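DR2417 (Deinococcus radiodurans, PDB 4XWW) degrades RNA as a homodimeric RNase J of the metallo-beta-lactamase superfamily, working as a 5'-3' exonuclease and possibly an endonuclease, with a probable role in rRNA maturation. Local coordinates at residues L100-V105 with F122-V127; L110-V115 with V127-V132; R497-P502 with T547-V552; L508-V513 with R541-A546. All coordinates share one frame; numbering follows the deposited sequence. Where two conformers were deposited one is given.

Contact 1 of 4, residues L100-V105 with F122-V127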
loop_
_atom_site.group_PDB
_atom_site.type_symbol
_atom_site.label_atom_id
_atom_site.label_comp_id
_atom_site.label_asym_id
_atom_site.label_seq_id
_atom_site.Cartn_x
_atom_site.Cartn_y
_atom_site.Cartn_z
ATOM N N LEU A 100 -2.111 26.481 24.493
ATOM C CA LEU A 100 -1.485 26.385 25.816
ATOM C C LEU A 100 -0.700 27.641 26.217
ATOM O O LEU A 100 -0.369 28.473 25.377
ATOM C CB LEU A 100 -0.569 25.151 25.850
ATOM C CG LEU A 100 -1.273 23.785 25.775
ATOM C CD1 LEU A 100 -0.258 22.669 25.561
ATOM C CD2 LEU A 100 -2.111 23.512 27.024
ATOM N N PRO A 101 -0.404 27.789 27.523
ATOM C CA PRO A 101 0.424 28.909 27.984
ATOM C C PRO A 101 1.803 28.943 27.328
ATOM O O PRO A 101 2.329 27.892 26.951
ATOM C CB PRO A 101 0.579 28.636 29.484
ATOM C CG PRO A 101 -0.644 27.879 29.845
ATOM C CD PRO A 101 -0.903 26.996 28.662
ATOM N N ARG A 102 2.379 30.129 27.182
ATOM C CA ARG A 102 3.754 30.225 26.703
ATOM C C ARG A 102 4.694 29.713 27.796
ATOM O O ARG A 102 4.696 30.219 28.911
ATOM C CB ARG A 102 4.098 31.656 26.315
ATOM C CG ARG A 102 3.279 32.185 25.146
ATOM C CD ARG A 102 3.352 31.249 23.948
ATOM N NE ARG A 102 2.777 31.851 22.753
ATOM C CZ ARG A 102 1.538 31.633 22.331
ATOM N NH1 ARG A 102 0.737 30.819 23.008
ATOM N NH2 ARG A 102 1.103 32.228 21.228
ATOM N N VAL A 103 5.467 28.687 27.459
ATOM C CA VAL A 103 6.407 28.051 28.380
ATOM C C VAL A 103 7.753 27.917 27.674
ATOM O O VAL A 103 7.824 27.993 26.442
ATOM C CB VAL A 103 5.900 26.647 28.846
ATOM C CG1 VAL A 103 4.556 26.769 29.557
ATOM C CG2 VAL A 103 5.806 25.659 27.651
ATOM N N PRO A 104 8.834 27.713 28.444
ATOM C CA PRO A 104 10.118 27.554 27.757
ATOM C C PRO A 104 10.185 26.283 26.892
ATOM O O PRO A 104 9.741 25.200 27.301
ATOM C CB PRO A 104 11.132 27.510 28.919
ATOM C CG PRO A 104 10.450 28.273 30.038
ATOM C CD PRO A 104 9.006 27.866 29.903
ATOM N N VAL A 105 10.710 26.450 25.677
ATOM C CA VAL A 105 10.827 25.373 24.700
ATOM C C VAL A 105 12.287 25.207 24.286
ATOM O O VAL A 105 12.863 26.097 23.666
ATOM C CB VAL A 105 9.961 25.661 23.460
ATOM C CG1 VAL A 105 10.048 24.535 22.445
ATOM C CG2 VAL A 105 8.505 25.919 23.868
ATOM N N PHE A 122 2.168 30.227 10.768
ATOM C CA PHE A 122 0.900 30.179 11.477
ATOM C C PHE A 122 0.573 31.466 12.200
ATOM O O PHE A 122 -0.519 31.608 12.735
ATOM C CB PHE A 122 0.890 29.020 12.469
ATOM C CG PHE A 122 0.345 27.755 11.892
ATOM C CD1 PHE A 122 1.027 27.095 10.887
ATOM C CD2 PHE A 122 -0.854 27.232 12.343
ATOM C CE1 PHE A 122 0.529 25.927 10.338
ATOM C CE2 PHE A 122 -1.358 26.068 11.807
ATOM C CZ PHE A 122 -0.666 25.412 10.800
ATOM N N GLY A 123 1.517 32.399 12.219
ATOM C CA GLY A 123 1.313 33.671 12.887
ATOM C C GLY A 123 1.401 33.593 14.399
ATOM O O GLY A 123 1.049 34.548 15.092
ATOM N N LEU A 124 1.869 32.460 14.921
ATOM C CA LEU A 124 2.008 32.296 16.366
ATOM C C LEU A 124 3.157 33.133 16.910
ATOM O O LEU A 124 4.300 33.031 16.451
ATOM C CB LEU A 124 2.215 30.829 16.746
ATOM C CG LEU A 124 0.970 30.063 17.192
ATOM C CD1 LEU A 124 1.352 28.820 17.978
ATOM C CD2 LEU A 124 0.049 30.944 18.010
ATOM N N GLN A 125 2.841 33.946 17.912
ATOM C CA GLN A 125 3.778 34.928 18.431
ATOM C C GLN A 125 4.235 34.612 19.850
ATOM O O GLN A 125 3.529 33.956 20.619
ATOM C CB GLN A 125 3.142 36.321 18.392
ATOM C CG GLN A 125 2.762 36.795 16.998
ATOM C CD GLN A 125 3.927 37.426 16.261
ATOM O OE1 GLN A 125 4.446 36.865 15.293
ATOM N NE2 GLN A 125 4.340 38.603 16.714
ATOM N N ASP A 126 5.431 35.085 20.175
ATOM C CA ASP A 126 5.968 35.047 21.532
ATOM C C ASP A 126 6.164 33.640 22.088
ATOM O O ASP A 126 6.099 33.436 23.302
ATOM C CB ASP A 126 5.073 35.850 22.476
ATOM C CG ASP A 126 4.912 37.291 22.033
ATOM O OD1 ASP A 126 5.926 38.019 22.006
ATOM O OD2 ASP A 126 3.773 37.691 21.712
ATOM N N VAL A 127 6.415 32.675 21.210
ATOM C CA VAL A 127 6.847 31.366 21.682
ATOM C C VAL A 127 8.281 31.477 22.198
ATOM O O VAL A 127 9.153 32.038 21.533
ATOM C CB VAL A 127 6.770 30.287 20.595
ATOM C CG1 VAL A 127 7.358 28.981 21.111
ATOM C CG2 VAL A 127 5.320 30.079 20.156
#
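R102, just ahead of strand 104-107 in the metallo-beta-lactamase part of the chain, reaches over to the loop Q125-V127 that brings the chain from helix 109-122 into the neighbouring strand 128-131. G123 is the first residue to leave the helix, with positive phi and two bonds back into its last turn, a Schellman motif. R102 was modelled in two conformers, and the bonds described are those of the conformer given. The arginine chain bends at chi2 (-53°), its CD resting 3.6 Å from D126 O, and the guanidinium arrives side-on at a single carbonyl. NE and NH2 both donate to Q125 O, at 3.1 Å for NE and 3.0 Å for NH2. The acceptor lies almost exactly in the guanidinium plane and both donors lie in the carbonyl plane, although each N-H meets the oxygen bent, at 149°. L124 adds a methyl, CD2, 3.6 Å from R102 NH2. Deeper in, V105 CG2 touches V127 CG1 at 4.3 Å; V105 is buried, and both valines also pack on F97 of helix 93-97, while the arginine lies at the surface. In this conformer one oxygen, Q125 O, accepts twice from a cation, which would be expected to polarise that peptide carbonyl.

Contact 2 of 4, residues L110-V115 with V127-V132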
loop_
_atom_site.group_PDB
_atom_site.type_symbol
_atom_site.label_atom_id
_atom_site.label_comp_id
_atom_site.label_asym_id
_atom_site.label_seq_id
_atom_site.Cartn_x
_atom_site.Cartn_y
_atom_site.Cartn_z
ATOM N N LEU A 110 19.014 23.628 14.486
ATOM C CA LEU A 110 18.213 23.330 13.294
ATOM C C LEU A 110 16.766 23.065 13.704
ATOM O O LEU A 110 15.827 23.504 13.039
ATOM C CB LEU A 110 18.774 22.125 12.516
ATOM C CG LEU A 110 17.964 21.699 11.285
ATOM C CD1 LEU A 110 17.862 22.860 10.263
ATOM C CD2 LEU A 110 18.599 20.461 10.665
ATOM N N THR A 111 16.596 22.372 14.827
ATOM C CA THR A 111 15.260 22.096 15.352
ATOM C C THR A 111 14.497 23.398 15.565
ATOM O O THR A 111 13.385 23.573 15.063
ATOM C CB THR A 111 15.331 21.312 16.674
ATOM O OG1 THR A 111 16.109 20.125 16.471
ATOM C CG2 THR A 111 13.937 20.920 17.139
ATOM N N LEU A 112 15.115 24.358 16.242
ATOM C CA LEU A 112 14.430 25.616 16.490
ATOM C C LEU A 112 14.212 26.429 15.216
ATOM O O LEU A 112 13.208 27.138 15.094
ATOM C CB LEU A 112 15.209 26.459 17.530
ATOM C CG LEU A 112 15.370 25.793 18.903
ATOM C CD1 LEU A 112 15.973 26.794 19.919
ATOM C CD2 LEU A 112 14.043 25.317 19.438
ATOM N N ALA A 113 15.152 26.359 14.275
ATOM C CA ALA A 113 14.989 27.118 13.040
ATOM C C ALA A 113 13.747 26.615 12.282
ATOM O O ALA A 113 12.946 27.412 11.772
ATOM C CB ALA A 113 16.233 27.016 12.174
ATOM N N LEU A 114 13.583 25.297 12.238
ATOM C CA LEU A 114 12.431 24.698 11.570
ATOM C C LEU A 114 11.125 25.034 12.302
ATOM O O LEU A 114 10.121 25.374 11.670
ATOM C CB LEU A 114 12.628 23.187 11.447
ATOM C CG LEU A 114 13.793 22.745 10.537
ATOM C CD1 LEU A 114 14.064 21.238 10.651
ATOM C CD2 LEU A 114 13.511 23.095 9.081
ATOM N N VAL A 115 11.146 24.977 13.631
ATOM C CA VAL A 115 9.955 25.301 14.409
ATOM C C VAL A 115 9.615 26.780 14.273
ATOM O O VAL A 115 8.451 27.137 14.091
ATOM C CB VAL A 115 10.133 24.917 15.898
ATOM C CG1 VAL A 115 9.076 25.569 16.777
ATOM C CG2 VAL A 115 10.088 23.397 16.037
ATOM N N VAL A 127 6.415 32.675 21.210
ATOM C CA VAL A 127 6.847 31.366 21.682
ATOM C C VAL A 127 8.281 31.477 22.198
ATOM O O VAL A 127 9.153 32.038 21.533
ATOM C CB VAL A 127 6.770 30.287 20.595
ATOM C CG1 VAL A 127 7.358 28.981 21.111
ATOM C CG2 VAL A 127 5.320 30.079 20.156
ATOM N N ASP A 128 8.503 30.942 23.389
ATOM C CA ASP A 128 9.776 31.062 24.085
ATOM C C ASP A 128 10.746 29.950 23.674
ATOM O O ASP A 128 10.959 28.993 24.423
ATOM C CB ASP A 128 9.510 31.035 25.588
ATOM C CG ASP A 128 10.718 31.403 26.416
ATOM O OD1 ASP A 128 11.786 31.714 25.859
ATOM O OD2 ASP A 128 10.565 31.387 27.646
ATOM N N LEU A 129 11.323 30.076 22.478
ATOM C CA LEU A 129 12.325 29.120 22.016
ATOM C C LEU A 129 13.712 29.401 22.612
ATOM O O LEU A 129 14.217 30.524 22.548
ATOM C CB LEU A 129 12.391 29.114 20.477
ATOM C CG LEU A 129 11.082 28.818 19.732
ATOM C CD1 LEU A 129 11.259 28.854 18.198
ATOM C CD2 LEU A 129 10.579 27.455 20.122
ATOM N N ARG A 130 14.307 28.367 23.203
ATOM C CA ARG A 130 15.607 28.457 23.853
ATOM C C ARG A 130 16.589 27.427 23.317
ATOM O O ARG A 130 16.392 26.221 23.448
ATOM C CB ARG A 130 15.455 28.289 25.360
ATOM C CG ARG A 130 14.596 29.350 25.982
ATOM C CD ARG A 130 14.388 29.077 27.450
ATOM N NE ARG A 130 13.517 30.073 28.055
ATOM C CZ ARG A 130 13.381 30.249 29.362
ATOM N NH1 ARG A 130 14.071 29.495 30.212
ATOM N NH2 ARG A 130 12.556 31.173 29.817
ATOM N N GLU A 131 17.669 27.919 22.731
ATOM C CA GLU A 131 18.661 27.055 22.115
ATOM C C GLU A 131 19.522 26.320 23.137
ATOM O O GLU A 131 19.996 26.912 24.119
ATOM C CB GLU A 131 19.546 27.879 21.182
ATOM C CG GLU A 131 20.530 27.055 20.388
ATOM C CD GLU A 131 21.373 27.904 19.461
ATOM O OE1 GLU A 131 20.791 28.593 18.594
ATOM O OE2 GLU A 131 22.612 27.888 19.608
ATOM N N VAL A 132 19.733 25.029 22.892
ATOM C CA VAL A 132 20.706 24.261 23.646
ATOM C C VAL A 132 21.718 23.640 22.700
ATOM O O VAL A 132 21.581 23.708 21.479
ATOM C CB VAL A 132 20.052 23.148 24.494
ATOM C CG1 VAL A 132 19.180 23.741 25.597
ATOM C CG2 VAL A 132 19.255 22.165 23.617
#
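L112 and L129 share the same first torsion, CG anti to the carbonyl carbon (chi1 -61° in L112, -57° in L129), and the two side chains pass alongside one another, pointing opposite ways, between helix and strand. Their methyls meet as L112 CD2 on L129 CD2 at 4.1 Å. The other L129 methyl, CD1, sits 4.0 Å from the carbonyl oxygen of L112. One turn on, V115 lays CG1 against the same leucine, 4.1 Å from L129 CD2, so L129 is touched by two successive turns of the helix. The second L112 methyl goes to the strand backbone instead: L112 CD1 lies 3.5 Å from R130 C and 3.9 Å from E131 CB, pressing on the peptide that links R130 to E131. R130 points its CB away from the helix and forms a salt bridge with D128, NH2 to OD2 at 3.0 Å, while its NH1 bonds to Y106 OH. The contact itself is thus wholly apolar or methyl-to-backbone. It belongs to the beta-alpha-beta crossover 104-107, 109-122, 128-131, in which the axes of 110-115 and 128-131 run nearly antiparallel, at 157°, and approach to 9.0 Å. Strand 128-131 is the outermost of its sheet within this chain, beside 104-107, and another flank of the helix carries L114 onto Y276 and A279 of helix 271-282.

Contact 3 of 4, residues R497-P502 with T547-V552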
loop_
_atom_site.group_PDB
_atom_site.type_symbol
_atom_site.label_atom_id
_atom_site.label_comp_id
_atom_site.label_asym_id
_atom_site.label_seq_id
_atom_site.Cartn_x
_atom_site.Cartn_y
_atom_site.Cartn_z
ATOM N N ARG A 497 -24.465 9.700 -8.254
ATOM C CA ARG A 497 -23.100 10.163 -8.490
ATOM C C ARG A 497 -22.111 9.055 -8.143
ATOM O O ARG A 497 -22.219 8.426 -7.094
ATOM C CB ARG A 497 -22.795 11.430 -7.687
ATOM C CG ARG A 497 -23.154 12.704 -8.404
ATOM C CD ARG A 497 -22.328 12.827 -9.661
ATOM N NE ARG A 497 -21.265 13.809 -9.501
ATOM C CZ ARG A 497 -21.216 14.962 -10.158
ATOM N NH1 ARG A 497 -22.167 15.269 -11.030
ATOM N NH2 ARG A 497 -20.213 15.803 -9.948
ATOM N N GLY A 498 -21.171 8.807 -9.052
ATOM C CA GLY A 498 -20.225 7.710 -8.924
ATOM C C GLY A 498 -20.870 6.346 -8.736
ATOM O O GLY A 498 -20.269 5.448 -8.153
ATOM N N PHE A 499 -22.095 6.178 -9.228
ATOM C CA PHE A 499 -22.779 4.896 -9.091
ATOM C C PHE A 499 -22.570 4.021 -10.324
ATOM O O PHE A 499 -22.028 2.919 -10.232
ATOM C CB PHE A 499 -24.278 5.097 -8.855
ATOM C CG PHE A 499 -25.062 3.818 -8.867
ATOM C CD1 PHE A 499 -24.743 2.786 -7.999
ATOM C CD2 PHE A 499 -26.112 3.642 -9.755
ATOM C CE1 PHE A 499 -25.457 1.603 -8.013
ATOM C CE2 PHE A 499 -26.832 2.469 -9.772
ATOM C CZ PHE A 499 -26.507 1.446 -8.902
ATOM N N ALA A 500 -23.009 4.529 -11.470
ATOM C CA ALA A 500 -22.913 3.827 -12.743
ATOM C C ALA A 500 -23.001 4.850 -13.860
ATOM O O ALA A 500 -23.419 5.986 -13.632
ATOM C CB ALA A 500 -24.014 2.795 -12.872
ATOM N N ARG A 501 -22.597 4.471 -15.065
ATOM C CA ARG A 501 -22.724 5.398 -16.176
ATOM C C ARG A 501 -24.211 5.445 -16.518
ATOM O O ARG A 501 -24.960 4.541 -16.134
ATOM C CB ARG A 501 -21.860 4.968 -17.363
ATOM C CG ARG A 501 -22.423 3.818 -18.156
ATOM C CD ARG A 501 -21.410 3.293 -19.152
ATOM N NE ARG A 501 -21.647 1.880 -19.411
ATOM C CZ ARG A 501 -21.413 1.281 -20.571
ATOM N NH1 ARG A 501 -21.663 -0.015 -20.705
ATOM N NH2 ARG A 501 -20.932 1.975 -21.591
ATOM N N PRO A 502 -24.655 6.502 -17.210
ATOM C CA PRO A 502 -26.100 6.660 -17.437
ATOM C C PRO A 502 -26.781 5.443 -18.071
ATOM O O PRO A 502 -26.293 4.896 -19.061
ATOM C CB PRO A 502 -26.178 7.869 -18.381
ATOM C CG PRO A 502 -24.785 8.061 -18.911
ATOM C CD PRO A 502 -23.883 7.601 -17.813
ATOM N N THR A 547 -28.234 -5.284 -9.272
ATOM C CA THR A 547 -26.849 -4.965 -9.585
ATOM C C THR A 547 -25.859 -5.709 -8.700
ATOM O O THR A 547 -24.698 -5.882 -9.067
ATOM C CB THR A 547 -26.584 -3.464 -9.440
ATOM O OG1 THR A 547 -26.689 -3.104 -8.061
ATOM C CG2 THR A 547 -27.592 -2.657 -10.252
ATOM N N GLY A 548 -26.314 -6.136 -7.530
ATOM C CA GLY A 548 -25.431 -6.765 -6.567
ATOM C C GLY A 548 -24.703 -5.740 -5.719
ATOM O O GLY A 548 -23.830 -6.092 -4.930
ATOM N N ARG A 549 -25.064 -4.468 -5.882
ATOM C CA ARG A 549 -24.376 -3.389 -5.182
ATOM C C ARG A 549 -25.245 -2.782 -4.093
ATOM O O ARG A 549 -26.472 -2.887 -4.124
ATOM C CB ARG A 549 -23.947 -2.298 -6.164
ATOM C CG ARG A 549 -23.681 -2.812 -7.565
ATOM C CD ARG A 549 -22.386 -2.273 -8.139
ATOM N NE ARG A 549 -22.456 -0.856 -8.474
ATOM C CZ ARG A 549 -22.735 -0.384 -9.685
ATOM N NH1 ARG A 549 -22.977 -1.214 -10.688
ATOM N NH2 ARG A 549 -22.772 0.922 -9.896
ATOM N N ASN A 550 -24.595 -2.144 -3.127
ATOM C CA ASN A 550 -25.294 -1.433 -2.069
ATOM C C ASN A 550 -24.898 0.039 -2.048
ATOM O O ASN A 550 -24.206 0.477 -1.129
ATOM C CB ASN A 550 -25.000 -2.074 -0.712
ATOM C CG ASN A 550 -25.375 -3.543 -0.667
ATOM O OD1 ASN A 550 -26.495 -3.897 -0.294
ATOM N ND2 ASN A 550 -24.439 -4.407 -1.051
ATOM N N PRO A 551 -25.325 0.805 -3.066
ATOM C CA PRO A 551 -24.970 2.227 -3.111
ATOM C C PRO A 551 -25.477 2.961 -1.888
ATOM O O PRO A 551 -26.500 2.563 -1.343
ATOM C CB PRO A 551 -25.675 2.731 -4.378
ATOM C CG PRO A 551 -26.760 1.741 -4.631
ATOM C CD PRO A 551 -26.186 0.425 -4.197
ATOM N N VAL A 552 -24.764 3.993 -1.453
ATOM C CA VAL A 552 -25.258 4.841 -0.376
ATOM C C VAL A 552 -26.564 5.473 -0.846
ATOM O O VAL A 552 -26.633 6.026 -1.943
ATOM C CB VAL A 552 -24.214 5.912 0.034
ATOM C CG1 VAL A 552 -24.855 7.286 0.235
ATOM C CG2 VAL A 552 -23.474 5.471 1.287
#
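F499 turns its ring toward R549 and P551 with CG anti to the backbone N (chi1 173°). The R549 chain is bent at chi2 and chi3; its chi1, -29°, lies off the usual staggered positions and may share the uncertainty of the modelled end. NH2 is placed too close to F499 O, which makes the position of the whole guanidinium doubtful. As modelled, the two side chains cross at a slant, ring and guanidinium planes 39° apart, and CZ stands 4.4 Å from the ring centroid, an off-centre cation-pi contact whose geometry is only approximate. Beside this, P551 packs its CG 3.6 Å from F499 CE1, and its CB 3.7 Å from F499 CD1. The two segments are loops of the RNase J C-terminal domain: residues 497-502 connect strand 491-497 to helix 504-523, and residues 547-552 connect helix 528-547 to strand 552-556. Near the C-terminal end of helix 528-547, T547 OG1 accepts from R549 N at 3.0 Å, an ST turn, while the same hydroxyl donates to T543 O. G548 between them takes positive phi. The far end of the arginine looks across the dimer interface, where NH1 makes a salt bridge to D462 of the second subunit and the side chain lies about 4 Å from a bound manganese ion.

Contact 4 of 4, residues L508-V513 with R541-A546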
loop_
_atom_site.group_PDB
_atom_site.type_symbol
_atom_site.label_atom_id
_atom_site.label_comp_id
_atom_site.label_asym_id
_atom_site.label_seq_id
_atom_site.Cartn_x
_atom_site.Cartn_y
_atom_site.Cartn_z
ATOM N N LEU A 508 -35.524 4.016 -14.438
ATOM C CA LEU A 508 -36.973 3.979 -14.361
ATOM C C LEU A 508 -37.433 2.851 -13.452
ATOM O O LEU A 508 -38.472 2.959 -12.801
ATOM C CB LEU A 508 -37.584 3.827 -15.752
ATOM C CG LEU A 508 -36.955 4.645 -16.878
ATOM C CD1 LEU A 508 -37.809 4.581 -18.108
ATOM C CD2 LEU A 508 -36.661 6.097 -16.486
ATOM N N GLN A 509 -36.659 1.771 -13.411
ATOM C CA GLN A 509 -36.976 0.637 -12.547
ATOM C C GLN A 509 -36.837 1.008 -11.076
ATOM O O GLN A 509 -37.651 0.607 -10.245
ATOM C CB GLN A 509 -36.075 -0.557 -12.857
ATOM C CG GLN A 509 -36.235 -1.133 -14.246
ATOM C CD GLN A 509 -35.337 -2.335 -14.463
ATOM O OE1 GLN A 509 -35.451 -3.340 -13.762
ATOM N NE2 GLN A 509 -34.425 -2.230 -15.425
ATOM N N ILE A 510 -35.789 1.760 -10.762
ATOM C CA ILE A 510 -35.573 2.250 -9.405
ATOM C C ILE A 510 -36.744 3.128 -8.943
ATOM O O ILE A 510 -37.206 3.018 -7.805
ATOM C CB ILE A 510 -34.253 3.037 -9.310
ATOM C CG1 ILE A 510 -33.063 2.098 -9.536
ATOM C CG2 ILE A 510 -34.132 3.725 -7.963
ATOM C CD1 ILE A 510 -31.727 2.808 -9.651
ATOM N N ARG A 511 -37.230 3.983 -9.841
ATOM C CA ARG A 511 -38.383 4.833 -9.554
ATOM C C ARG A 511 -39.604 4.043 -9.100
ATOM O O ARG A 511 -40.214 4.377 -8.086
ATOM C CB ARG A 511 -38.764 5.658 -10.784
ATOM C CG ARG A 511 -38.135 7.033 -10.853
ATOM C CD ARG A 511 -38.947 7.924 -11.775
ATOM N NE ARG A 511 -38.231 8.267 -12.998
ATOM C CZ ARG A 511 -37.562 9.401 -13.178
ATOM N NH1 ARG A 511 -36.942 9.630 -14.327
ATOM N NH2 ARG A 511 -37.515 10.308 -12.212
ATOM N N ARG A 512 -39.954 3.002 -9.857
ATOM C CA ARG A 512 -41.186 2.250 -9.607
ATOM C C ARG A 512 -41.150 1.514 -8.274
ATOM O O ARG A 512 -42.167 1.410 -7.589
ATOM C CB ARG A 512 -41.465 1.248 -10.737
ATOM C CG ARG A 512 -40.662 -0.055 -10.673
ATOM C CD ARG A 512 -41.388 -1.208 -11.347
ATOM N NE ARG A 512 -42.308 -0.737 -12.377
ATOM C CZ ARG A 512 -41.938 -0.343 -13.591
ATOM N NH1 ARG A 512 -40.657 -0.354 -13.939
ATOM N NH2 ARG A 512 -42.852 0.074 -14.456
ATOM N N VAL A 513 -39.976 1.007 -7.909
ATOM C CA VAL A 513 -39.825 0.262 -6.670
ATOM C C VAL A 513 -39.980 1.225 -5.502
ATOM O O VAL A 513 -40.663 0.929 -4.519
ATOM C CB VAL A 513 -38.464 -0.459 -6.603
ATOM C CG1 VAL A 513 -38.277 -1.125 -5.252
ATOM C CG2 VAL A 513 -38.365 -1.486 -7.725
ATOM N N ARG A 541 -33.232 -3.350 -1.475
ATOM C CA ARG A 541 -33.541 -4.734 -1.813
ATOM C C ARG A 541 -33.520 -4.951 -3.322
ATOM O O ARG A 541 -33.056 -5.989 -3.797
ATOM C CB ARG A 541 -34.907 -5.135 -1.244
ATOM N N PHE A 542 -34.022 -3.971 -4.069
ATOM C CA PHE A 542 -34.101 -4.083 -5.523
ATOM C C PHE A 542 -32.743 -3.968 -6.204
ATOM O O PHE A 542 -32.409 -4.758 -7.087
ATOM C CB PHE A 542 -35.034 -3.017 -6.102
ATOM C CG PHE A 542 -34.850 -2.798 -7.580
ATOM C CD1 PHE A 542 -35.196 -3.787 -8.492
ATOM C CD2 PHE A 542 -34.323 -1.608 -8.058
ATOM C CE1 PHE A 542 -35.022 -3.594 -9.855
ATOM C CE2 PHE A 542 -34.149 -1.405 -9.417
ATOM C CZ PHE A 542 -34.500 -2.403 -10.319
ATOM N N THR A 543 -31.972 -2.965 -5.803
ATOM C CA THR A 543 -30.699 -2.703 -6.449
ATOM C C THR A 543 -29.733 -3.839 -6.153
ATOM O O THR A 543 -28.981 -4.256 -7.031
ATOM C CB THR A 543 -30.122 -1.350 -6.013
ATOM O OG1 THR A 543 -30.899 -0.296 -6.598
ATOM C CG2 THR A 543 -28.687 -1.198 -6.483
ATOM N N ARG A 544 -29.780 -4.366 -4.931
ATOM C CA ARG A 544 -28.951 -5.513 -4.565
ATOM C C ARG A 544 -29.248 -6.716 -5.461
ATOM O O ARG A 544 -28.335 -7.397 -5.921
ATOM C CB ARG A 544 -29.160 -5.888 -3.095
ATOM N N LYS A 545 -30.528 -6.971 -5.715
ATOM C CA LYS A 545 -30.910 -8.048 -6.621
ATOM C C LYS A 545 -30.512 -7.701 -8.055
ATOM O O LYS A 545 -30.008 -8.550 -8.791
ATOM C CB LYS A 545 -32.416 -8.323 -6.538
ATOM N N ALA A 546 -30.730 -6.443 -8.435
ATOM C CA ALA A 546 -30.499 -5.990 -9.805
ATOM C C ALA A 546 -29.018 -5.878 -10.163
ATOM O O ALA A 546 -28.596 -6.311 -11.233
ATOM C CB ALA A 546 -31.183 -4.655 -10.033
#
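Packing of F542 against Q509, I510 and V513 joins two antiparallel helices, 504-523 and 528-547, in the C-terminal domain. The segment axes run 145° apart in direction and approach to 10.5 Å, with I510 opposite T543 and V513 opposite F542. F542 does most of the touching. With CG anti to its backbone N (chi1 163°), it sends the ring across to the other helix, where three side chains meet it from different directions. V513 comes over a face: its CG2 lies 4.0 Å from the ring centroid, a CH-pi contact placed somewhat toward the rim, and its other methyl, CG1, rests 3.8 Å from F542 CB. The opposite face is taken from within the ring's own helix by A546 CB, one turn on, so the phenyl is sandwiched between two aliphatic groups. At the edge, I510 CG1 lies in the ring plane, 3.7 Å from F542 CE2, its side chain crossing the phenylalanine at about a right angle. Together the helices form an alpha hairpin between strand 491-497 and strand 552-556, and I510 also reaches strand 479-485, packing on L480 and L482; V513 touches A538 along the partner helix. Q509 meets the far end of the ring, its CB 3.5 Å from F542 CZ. Its OE1 lies 3.7 Å from F542 CZ, while NE2 has a weak hydrogen bond to D505 OD1. T543 lies further off, its OG1 4.4 Å from I510 CG1, and that hydroxyl is weakly bonded to V539 O in its own helix.

From the N terminus, contact 1 first closes the loop from R102 and V105 through helix 109-122 to the turn after it. Contact 2 begins inside that loop and ends beyond it, so the two cross. They share V127 and meet in the sheet, where V105 pairs with D128 and R130 through the backbone; together they hold one beta-alpha-beta unit of the metallo-beta-lactamase region. Much later, contact 3 joins the loops before and after the two C-terminal helices, and contact 4, nested within it, ties those helices to each other; T543 CG2 packs against R549, P551 and F499. Nearest atoms of contacts 1 and 3, the closest between the pairs, are about 30 Å apart.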